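Local coordinates for hypothetical protein (Nostoc punctiforme, PDB 2INB) that takes part, as an XisH family protein, in the site-specific recombination of nitrogen-fixation genes in cyanobacteria, in a complex with XisF and XisI, at the interface of chains A and B. Residues are numbered along the deposited sequence; one frame, centred on the assembly and turned at random. Chains: chain A/B, hypothetical protein.

Contact 1: the interface of chains A and B. Residues chain A 32-33, 35, 37, 82, 85-86; chain B 113-114, 117.
B:Phe113 is pushed into chain A between the turn that follows strand 31-32 and helix 69-88, hiding 86 Å² of its surface. Its backbone amide, at the start of helix 112-120, donates a hydrogen bond of 2.9 Å from N of B:Phe113 to the carbonyl O of A:Gly33. Along one side of the ring the side chain of A:Val32 crosses that of B:Phe113 at about a right angle, and its CG1 meets CD1 of B:Phe113 at 3.4 Å. The far end of the ring faces the helix: the carbonyl O of A:Asn82 lies in the ring plane, at its edge, 3.4 Å from CZ of B:Phe113, while CB of A:Asn82 and the methyl CD2 of A:Leu37 also approach the tip, the leucine end-on. CG of the selenomethionine B:Met117 lies 3.5 Å from the amide OD1 of A:Asn82, whose side chain runs past it in the opposite direction. From within chain B the same CG covers one ring face, toward the rim. With CG anti to the backbone N (chi1 180°), the ring of B:Phe113 points away from its own amide. Backbone pairing and ring insertion would together hold the start of helix 112-120 against the turn of the other subunit, a likely clasp of the dimer.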
ATOM      1  N   VAL A  32       1.862 -14.473   9.839  0.50 25.31           N
ATOM      2  CA  VAL A  32       0.816 -15.282   9.280  0.50 24.37           C
ATOM      3  C   VAL A  32       1.235 -15.680   7.885  0.50 23.80           C
ATOM      4  O   VAL A  32       2.029 -14.990   7.227  0.50 24.32           O
ATOM      5  CB  VAL A  32      -0.536 -14.527   9.262  0.50 25.04           C
ATOM      6  CG1 VAL A  32      -0.481 -13.351   8.304  0.50 27.03           C
ATOM      7  CG2 VAL A  32      -1.688 -15.479   8.934  0.50 27.42           C
ATOM      8  N   GLY A  33       0.713 -16.823   7.457  1.00 18.74           N
ATOM      9  CA  GLY A  33       0.890 -17.293   6.100  1.00 19.31           C
ATOM     10  C   GLY A  33       2.317 -17.215   5.568  1.00 20.02           C
ATOM     11  O   GLY A  33       2.522 -16.895   4.408  1.00 19.39           O
ATOM     12  N   VAL A  35       4.846 -15.264   6.494  1.00 23.21           N
ATOM     13  CA  VAL A  35       5.465 -13.935   6.562  1.00 23.79           C
ATOM     14  C   VAL A  35       5.418 -13.363   7.970  1.00 27.03           C
ATOM     15  O   VAL A  35       4.384 -13.421   8.613  1.00 26.43           O
ATOM     16  CB  VAL A  35       4.694 -12.972   5.594  1.00 24.73           C
ATOM     17  CG1 VAL A  35       5.214 -11.556   5.709  1.00 26.45           C
ATOM     18  CG2 VAL A  35       4.787 -13.484   4.148  1.00 23.17           C
ATOM     19  N   LEU A  37       5.215  -9.929   9.733  1.00 35.23           N
ATOM     20  CA  LEU A  37       4.890  -8.555   9.441  1.00 37.42           C
ATOM     21  C   LEU A  37       5.497  -7.657  10.527  1.00 40.25           C
ATOM     22  O   LEU A  37       6.384  -8.106  11.283  1.00 46.66           O
ATOM     23  CB  LEU A  37       3.380  -8.392   9.379  1.00 36.09           C
ATOM     24  CG  LEU A  37       2.723  -9.030   8.157  1.00 34.66           C
ATOM     25  CD1 LEU A  37       2.035 -10.353   8.508  1.00 34.47           C
ATOM     26  CD2 LEU A  37       1.677  -8.080   7.610  1.00 32.69           C
ATOM     27  N   ASN A  82      -2.531  -4.793   4.482  1.00 13.85           N
ATOM     28  CA  ASN A  82      -1.882  -6.053   4.843  1.00 13.67           C
ATOM     29  C   ASN A  82      -1.991  -6.352   6.334  1.00 14.95           C
ATOM     30  O   ASN A  82      -2.280  -7.510   6.708  1.00 15.19           O
ATOM     31  CB  ASN A  82      -0.439  -6.040   4.374  1.00 14.09           C
ATOM     32  CG  ASN A  82      -0.300  -6.275   2.895  1.00 15.23           C
ATOM     33  OD1 ASN A  82      -1.128  -6.937   2.280  1.00 15.56           O
ATOM     34  ND2 ASN A  82       0.799  -5.759   2.320  1.00 16.19           N
ATOM     35  N   GLY A  85      -5.523  -7.498   7.045  1.00 13.84           N
ATOM     36  CA  GLY A  85      -5.707  -8.914   6.641  1.00 12.15           C
ATOM     37  C   GLY A  85      -5.093  -9.916   7.578  1.00 15.76           C
ATOM     38  O   GLY A  85      -5.718 -10.907   7.955  1.00 16.60           O
ATOM     39  N   ALA A  86      -3.854  -9.625   7.997  1.00 13.27           N
ATOM     40  CA  ALA A  86      -3.140 -10.470   8.961  1.00 15.46           C
ATOM     41  C   ALA A  86      -3.891 -10.539  10.279  1.00 14.74           C
ATOM     42  O   ALA A  86      -4.114 -11.604  10.830  1.00 13.38           O
ATOM     43  CB  ALA A  86      -1.741  -9.963   9.193  1.00 14.85           C
TER
ATOM     44  N   PHE B 113       0.478 -15.846   2.656  1.00 14.71           N
ATOM     45  CA  PHE B 113      -0.007 -14.505   2.956  1.00 14.99           C
ATOM     46  C   PHE B 113      -0.058 -13.598   1.713  1.00 14.61           C
ATOM     47  O   PHE B 113      -1.112 -13.042   1.355  1.00 13.53           O
ATOM     48  CB  PHE B 113       0.779 -13.863   4.095  1.00 14.06           C
ATOM     49  CG  PHE B 113       0.316 -12.486   4.421  1.00 13.66           C
ATOM     50  CD1 PHE B 113      -0.850 -12.308   5.109  1.00 13.94           C
ATOM     51  CD2 PHE B 113       1.007 -11.389   3.983  1.00 16.93           C
ATOM     52  CE1 PHE B 113      -1.328 -11.002   5.354  1.00 18.12           C
ATOM     53  CE2 PHE B 113       0.544 -10.111   4.236  1.00 13.37           C
ATOM     54  CZ  PHE B 113      -0.586  -9.907   4.954  1.00 13.93           C
ATOM     55  N   PRO B 114       1.085 -13.436   0.998  1.00 13.93           N
ATOM     56  CA  PRO B 114       1.019 -12.595  -0.205  1.00 13.41           C
ATOM     57  C   PRO B 114       0.028 -13.144  -1.238  1.00 13.31           C
ATOM     58  O   PRO B 114      -0.668 -12.374  -1.902  1.00 14.21           O
ATOM     59  CB  PRO B 114       2.444 -12.627  -0.761  1.00 18.10           C
ATOM     60  CG  PRO B 114       3.272 -13.187   0.272  1.00 19.97           C
ATOM     61  CD  PRO B 114       2.462 -13.888   1.266  1.00 15.57           C
HETATM   62  N   MSE B 117      -3.343 -11.941  -0.160  0.50 15.16           N
HETATM   63  CA  MSE B 117      -3.534 -10.488  -0.317  0.50 13.99           C
HETATM   64  C   MSE B 117      -3.631 -10.010  -1.782  0.50 13.28           C
HETATM   65  O   MSE B 117      -4.343  -9.060  -2.085  0.50 14.54           O
HETATM   66  CB  MSE B 117      -2.460  -9.719   0.480  0.50 11.89           C
HETATM   67  CG  MSE B 117      -2.373 -10.177   1.942  0.50 13.29           C
HETATM   68 SE   MSE B 117      -4.104 -10.142   2.866  0.37 10.58          SE
HETATM   69  CE  MSE B 117      -4.577  -8.226   2.464  0.50 11.47           C
TER

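Contact 2: the interface of chains A and B. Residues chain A 37, 74, 78-79, 82-83; chain B 74, 77.
Helix 69-88 of each chain packs against its copy across the two-fold axis, and B:His74 reaches from one of these helices into the side of the other. ND1 of the B:His74 imidazole accepts a hydrogen bond from the amide ND2 of A:Asn82 at 3.0 Å. The bond is nearly straight, 172° at the hydrogen; the ring nitrogen lies in the amide plane, whereas the amide nitrogen is tilted 18° out of the ring plane. CB of A:Asn82 lies at the ring edge, in plane. Over one face sits CG of A:Gln79, 3.9 Å from the centroid of the B:His74 ring in a CH-pi contact, its chain crossing at about a right angle and extended beyond CG. A:Tyr83 meets the imidazole edge-to-face, the planes 64° apart. Its ring slants in from the same side as CG of A:Gln79, bringing CE1 of A:Tyr83 4.0 Å from NE2 of B:His74. A water bridges the two rings at their edges: it is 2.9 Å from NE2 of B:His74 and 3.1 Å from the phenol OH of A:Tyr83. Both ring nitrogens thus have polar partners, which would limit rotation of the imidazole. One turn along, CD2 of B:Leu77 comes tip to tip against the amide of A:Asn82, 3.7 Å from CG of A:Asn82. The site lies along the middle of the paired helices, with A:Leu37, just after strand 35-36, flanking the imidazole at CE1.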
ATOM      1  N   LEU A  37       5.215  -9.929   9.733  1.00 35.23           N
ATOM      2  CA  LEU A  37       4.890  -8.555   9.441  1.00 37.42           C
ATOM      3  C   LEU A  37       5.497  -7.657  10.527  1.00 40.25           C
ATOM      4  O   LEU A  37       6.384  -8.106  11.283  1.00 46.66           O
ATOM      5  CB  LEU A  37       3.380  -8.392   9.379  1.00 36.09           C
ATOM      6  CG  LEU A  37       2.723  -9.030   8.157  1.00 34.66           C
ATOM      7  CD1 LEU A  37       2.035 -10.353   8.508  1.00 34.47           C
ATOM      8  CD2 LEU A  37       1.677  -8.080   7.610  1.00 32.69           C
ATOM      9  N   HIS A  74       0.892   5.924  -0.119  1.00 14.58           N
ATOM     10  CA  HIS A  74       0.935   4.620  -0.755  1.00 14.64           C
ATOM     11  C   HIS A  74       1.385   3.521   0.227  1.00 16.06           C
ATOM     12  O   HIS A  74       0.751   2.459   0.347  1.00 14.37           O
ATOM     13  CB  HIS A  74       1.929   4.564  -1.914  1.00 15.42           C
ATOM     14  CG  HIS A  74       1.609   5.454  -3.056  1.00 15.58           C
ATOM     15  ND1 HIS A  74       0.353   5.542  -3.602  1.00 16.77           N
ATOM     16  CD2 HIS A  74       2.422   6.230  -3.822  1.00 16.35           C
ATOM     17  CE1 HIS A  74       0.394   6.383  -4.631  1.00 23.16           C
ATOM     18  NE2 HIS A  74       1.639   6.824  -4.776  1.00 19.40           N
ATOM     19  N   GLY A  78      -0.920   0.492   1.882  1.00 13.35           N
ATOM     20  CA  GLY A  78      -0.551  -0.937   1.674  1.00 13.10           C
ATOM     21  C   GLY A  78      -0.346  -1.639   3.009  1.00 13.18           C
ATOM     22  O   GLY A  78      -0.807  -2.785   3.227  1.00 14.20           O
ATOM     23  N   GLN A  79       0.400  -0.991   3.910  1.00 13.34           N
ATOM     24  CA  GLN A  79       0.571  -1.520   5.250  1.00 14.77           C
ATOM     25  C   GLN A  79      -0.765  -1.722   5.929  1.00 13.95           C
ATOM     26  O   GLN A  79      -1.025  -2.751   6.595  1.00 14.64           O
ATOM     27  CB  GLN A  79       1.456  -0.569   6.080  1.00 14.90           C
ATOM     28  CG  GLN A  79       2.920  -0.671   5.730  1.00 15.09           C
ATOM     29  CD  GLN A  79       3.795   0.328   6.418  1.00 20.33           C
ATOM     30  OE1 GLN A  79       3.319   1.352   6.890  1.00 23.31           O
ATOM     31  NE2 GLN A  79       5.107   0.105   6.328  1.00 24.87           N
ATOM     32  N   ASN A  82      -2.531  -4.793   4.482  1.00 13.85           N
ATOM     33  CA  ASN A  82      -1.882  -6.053   4.843  1.00 13.67           C
ATOM     34  C   ASN A  82      -1.991  -6.352   6.334  1.00 14.95           C
ATOM     35  O   ASN A  82      -2.280  -7.510   6.708  1.00 15.19           O
ATOM     36  CB  ASN A  82      -0.439  -6.040   4.374  1.00 14.09           C
ATOM     37  CG  ASN A  82      -0.300  -6.275   2.895  1.00 15.23           C
ATOM     38  OD1 ASN A  82      -1.128  -6.937   2.280  1.00 15.56           O
ATOM     39  ND2 ASN A  82       0.799  -5.759   2.320  1.00 16.19           N
ATOM     40  N   TYR A  83      -1.775  -5.335   7.185  1.00 13.47           N
ATOM     41  CA  TYR A  83      -1.914  -5.580   8.607  1.00 14.24           C
ATOM     42  C   TYR A  83      -3.360  -5.967   8.939  1.00 14.15           C
ATOM     43  O   TYR A  83      -3.591  -6.805   9.801  1.00 14.99           O
ATOM     44  CB  TYR A  83      -1.476  -4.364   9.440  1.00 14.26           C
ATOM     45  CG  TYR A  83      -0.015  -3.974   9.322  1.00 16.82           C
ATOM     46  CD1 TYR A  83       0.971  -4.917   9.128  1.00 26.66           C
ATOM     47  CD2 TYR A  83       0.358  -2.630   9.489  1.00 21.04           C
ATOM     48  CE1 TYR A  83       2.326  -4.545   9.020  1.00 30.19           C
ATOM     49  CE2 TYR A  83       1.712  -2.247   9.381  1.00 23.77           C
ATOM     50  CZ  TYR A  83       2.673  -3.219   9.173  1.00 26.20           C
ATOM     51  OH  TYR A  83       4.016  -2.862   9.076  1.00 36.40           O
TER
ATOM     52  N   HIS B  74       4.291  -4.101   0.823  1.00 14.58           N
ATOM     53  CA  HIS B  74       3.368  -3.106   1.340  1.00 14.64           C
ATOM     54  C   HIS B  74       3.263  -1.886   0.404  1.00 16.06           C
ATOM     55  O   HIS B  74       2.161  -1.435   0.048  1.00 14.37           O
ATOM     56  CB  HIS B  74       3.805  -2.547   2.693  1.00 15.42           C
ATOM     57  CG  HIS B  74       3.841  -3.537   3.796  1.00 15.58           C
ATOM     58  ND1 HIS B  74       2.822  -4.425   4.034  1.00 16.77           N
ATOM     59  CD2 HIS B  74       4.748  -3.708   4.795  1.00 16.35           C
ATOM     60  CE1 HIS B  74       3.126  -5.145   5.109  1.00 23.16           C
ATOM     61  NE2 HIS B  74       4.298  -4.735   5.582  1.00 19.40           N
ATOM     62  N   LEU B  77       1.756  -2.790  -3.090  1.00 14.10           N
ATOM     63  CA  LEU B  77       0.303  -2.998  -2.998  1.00 14.75           C
ATOM     64  C   LEU B  77      -0.426  -1.663  -2.871  1.00 14.60           C
ATOM     65  O   LEU B  77      -1.439  -1.421  -3.520  1.00 15.10           O
ATOM     66  CB  LEU B  77      -0.008  -3.904  -1.810  1.00 14.90           C
ATOM     67  CG  LEU B  77      -1.490  -4.163  -1.572  1.00 14.01           C
ATOM     68  CD1 LEU B  77      -2.102  -4.914  -2.826  1.00 17.04           C
ATOM     69  CD2 LEU B  77      -1.695  -5.041  -0.286  1.00 14.84           C
TER
HETATM   70  O   HOH W   1       5.734  -5.164   8.025  1.00 27.73           O

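Contact 3: the interface of chains A and B. Residues chain A 70, 74, 108, 111, 113-114; chain B 35-37.
B:Val35 and B:Asn36 run in extended form as the short strand 35-36 of this XisH family protein (phi/psi -125/136° at B:Val35), laid over the start of helix 69-88 and the start of helix 112-120 of chain A. B:Val35 hides 73 Å² in this apolar contact and divides its two methyls between these helices. CG1 of B:Val35, anti to the backbone N (chi1 175°), turns to A:Ile70, 3.6 Å from CG1 and 3.7 Å from CD1 of A:Ile70, the two side chains crossing at a slant. CG2 of B:Val35, anti to the carbonyl carbon, goes the other way, meeting CD of A:Pro114 end-on at 3.7 Å and CD1 of A:Leu111 at 4.0 Å, with CB of A:Phe113 at a similar distance. Behind this, CG of A:Pro114 rests 3.5 Å above the ring plane of A:Phe108, toward its rim, which backs the proline from within chain A. An alanine in place of B:Val35 would probably open a gap between A:Ile70 and A:Pro114, both left without their methyl partner. Farther along chain B, B:Leu37 repeats, with the chains exchanged, the end-on approach to the phenylalanine tip, here that of A:Phe113.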
ATOM      1  N   ILE A  70       1.799  11.998  -0.736  1.00 18.00           N
ATOM      2  CA  ILE A  70       1.241  10.902  -1.556  1.00 17.33           C
ATOM      3  C   ILE A  70       2.116   9.646  -1.490  1.00 18.69           C
ATOM      4  O   ILE A  70       1.627   8.514  -1.406  1.00 19.06           O
ATOM      5  CB  ILE A  70       0.966  11.357  -3.006  1.00 20.45           C
ATOM      6  CG1 ILE A  70       0.271  10.252  -3.793  1.00 22.31           C
ATOM      7  CG2 ILE A  70       2.268  11.808  -3.728  1.00 21.27           C
ATOM      8  CD1 ILE A  70      -1.066   9.744  -3.159  1.00 19.47           C
ATOM      9  N   HIS A  74       0.892   5.924  -0.119  1.00 14.58           N
ATOM     10  CA  HIS A  74       0.935   4.620  -0.755  1.00 14.64           C
ATOM     11  C   HIS A  74       1.385   3.521   0.227  1.00 16.06           C
ATOM     12  O   HIS A  74       0.751   2.459   0.347  1.00 14.37           O
ATOM     13  CB  HIS A  74       1.929   4.564  -1.914  1.00 15.42           C
ATOM     14  CG  HIS A  74       1.609   5.454  -3.056  1.00 15.58           C
ATOM     15  ND1 HIS A  74       0.353   5.542  -3.602  1.00 16.77           N
ATOM     16  CD2 HIS A  74       2.422   6.230  -3.822  1.00 16.35           C
ATOM     17  CE1 HIS A  74       0.394   6.383  -4.631  1.00 23.16           C
ATOM     18  NE2 HIS A  74       1.639   6.824  -4.776  1.00 19.40           N
ATOM     19  N   PHE A 108      -3.944  17.183   3.485  1.00 17.34           N
ATOM     20  CA  PHE A 108      -3.897  16.051   2.532  1.00 16.01           C
ATOM     21  C   PHE A 108      -5.187  15.232   2.473  1.00 15.19           C
ATOM     22  O   PHE A 108      -5.707  14.960   1.389  1.00 16.51           O
ATOM     23  CB  PHE A 108      -2.715  15.137   2.863  1.00 16.23           C
ATOM     24  CG  PHE A 108      -2.576  13.943   1.959  1.00 14.70           C
ATOM     25  CD1 PHE A 108      -2.124  14.119   0.648  1.00 15.99           C
ATOM     26  CD2 PHE A 108      -2.821  12.663   2.401  1.00 17.19           C
ATOM     27  CE1 PHE A 108      -1.955  13.053  -0.181  1.00 16.84           C
ATOM     28  CE2 PHE A 108      -2.669  11.597   1.549  1.00 17.43           C
ATOM     29  CZ  PHE A 108      -2.231  11.820   0.239  1.00 15.11           C
ATOM     30  N   LEU A 111      -8.178  16.505   0.450  1.00 17.65           N
ATOM     31  CA  LEU A 111      -8.120  16.409  -1.009  1.00 17.13           C
ATOM     32  C   LEU A 111      -9.025  15.262  -1.480  1.00 14.61           C
ATOM     33  O   LEU A 111      -9.190  14.262  -0.793  1.00 14.48           O
ATOM     34  CB  LEU A 111      -6.685  16.205  -1.513  1.00 16.44           C
ATOM     35  CG  LEU A 111      -5.720  17.369  -1.160  1.00 17.79           C
ATOM     36  CD1 LEU A 111      -4.304  16.993  -1.573  1.00 17.60           C
ATOM     37  CD2 LEU A 111      -6.134  18.696  -1.829  1.00 20.60           C
ATOM     38  N   PHE A 113      -8.770  12.929  -3.782  1.00 14.71           N
ATOM     39  CA  PHE A 113      -8.237  11.605  -4.075  1.00 14.99           C
ATOM     40  C   PHE A 113      -8.012  10.760  -2.808  1.00 14.61           C
ATOM     41  O   PHE A 113      -8.546   9.644  -2.667  1.00 13.53           O
ATOM     42  CB  PHE A 113      -6.980  11.682  -4.937  1.00 14.06           C
ATOM     43  CG  PHE A 113      -6.403  10.345  -5.248  1.00 13.66           C
ATOM     44  CD1 PHE A 113      -7.004   9.545  -6.176  1.00 13.94           C
ATOM     45  CD2 PHE A 113      -5.312   9.875  -4.567  1.00 16.93           C
ATOM     46  CE1 PHE A 113      -6.501   8.248  -6.417  1.00 18.12           C
ATOM     47  CE2 PHE A 113      -4.812   8.610  -4.816  1.00 13.37           C
ATOM     48  CZ  PHE A 113      -5.364   7.815  -5.762  1.00 13.93           C
ATOM     49  N   PRO A 114      -7.224  11.277  -1.832  1.00 13.93           N
ATOM     50  CA  PRO A 114      -7.042  10.476  -0.613  1.00 13.41           C
ATOM     51  C   PRO A 114      -8.369  10.210   0.105  1.00 13.31           C
ATOM     52  O   PRO A 114      -8.576   9.122   0.647  1.00 14.21           O
ATOM     53  CB  PRO A 114      -6.123  11.332   0.262  1.00 18.10           C
ATOM     54  CG  PRO A 114      -5.601  12.368  -0.588  1.00 19.97           C
ATOM     55  CD  PRO A 114      -6.405  12.501  -1.801  1.00 15.57           C
TER
ATOM     56  N   VAL B  35      -4.219  15.485  -6.409  1.00 23.21           N
ATOM     57  CA  VAL B  35      -2.919  14.831  -6.216  1.00 23.79           C
ATOM     58  C   VAL B  35      -2.266  14.472  -7.542  1.00 27.03           C
ATOM     59  O   VAL B  35      -2.926  13.934  -8.415  1.00 26.43           O
ATOM     60  CB  VAL B  35      -3.134  13.520  -5.382  1.00 24.73           C
ATOM     61  CG1 VAL B  35      -1.845  12.741  -5.251  1.00 26.45           C
ATOM     62  CG2 VAL B  35      -3.724  13.858  -4.004  1.00 23.17           C
ATOM     63  N   ASN B  36      -0.966  14.735  -7.682  1.00 30.30           N
ATOM     64  CA  ASN B  36      -0.184  14.191  -8.803  1.00 33.41           C
ATOM     65  C   ASN B  36       0.509  12.901  -8.387  1.00 35.00           C
ATOM     66  O   ASN B  36       1.382  12.909  -7.534  1.00 37.78           O
ATOM     67  CB  ASN B  36       0.874  15.167  -9.321  1.00 37.15           C
ATOM     68  CG  ASN B  36       1.909  14.478 -10.245  1.00 40.75           C
ATOM     69  OD1 ASN B  36       3.118  14.709 -10.124  1.00 62.69           O
ATOM     70  ND2 ASN B  36       1.436  13.628 -11.150  1.00 39.83           N
ATOM     71  N   LEU B  37       0.115  11.804  -9.009  1.00 35.23           N
ATOM     72  CA  LEU B  37       0.648  10.503  -8.689  1.00 37.42           C
ATOM     73  C   LEU B  37       1.915  10.264  -9.520  1.00 40.25           C
ATOM     74  O   LEU B  37       2.485  11.226 -10.078  1.00 46.66           O
ATOM     75  CB  LEU B  37      -0.401   9.440  -8.974  1.00 36.09           C
ATOM     76  CG  LEU B  37      -1.577   9.433  -8.002  1.00 34.66           C
ATOM     77  CD1 LEU B  37      -2.825  10.075  -8.615  1.00 34.47           C
ATOM     78  CD2 LEU B  37      -1.908   7.999  -7.641  1.00 32.69           C
TER

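Contact 1 and contact 2 are neighbours, their C-alpha centres about 9 Å apart, and share A:Leu37 and A:Asn82; A:Asn82 faces both. The C-alpha centre of contact 3 is about 26 Å from that of contact 1 and about 17 Å from that of contact 2, with which it shares A:His74, a residue that contributes little to contact 2. Helix 69-88 of chain A runs through all three. The two-fold relation makes contact 3 overlap the twin of contact 1, with strand 35-36 and helix 112-120 exchanging chains, so a clasp at each end flanks the central helix pair, consistent with a dimer.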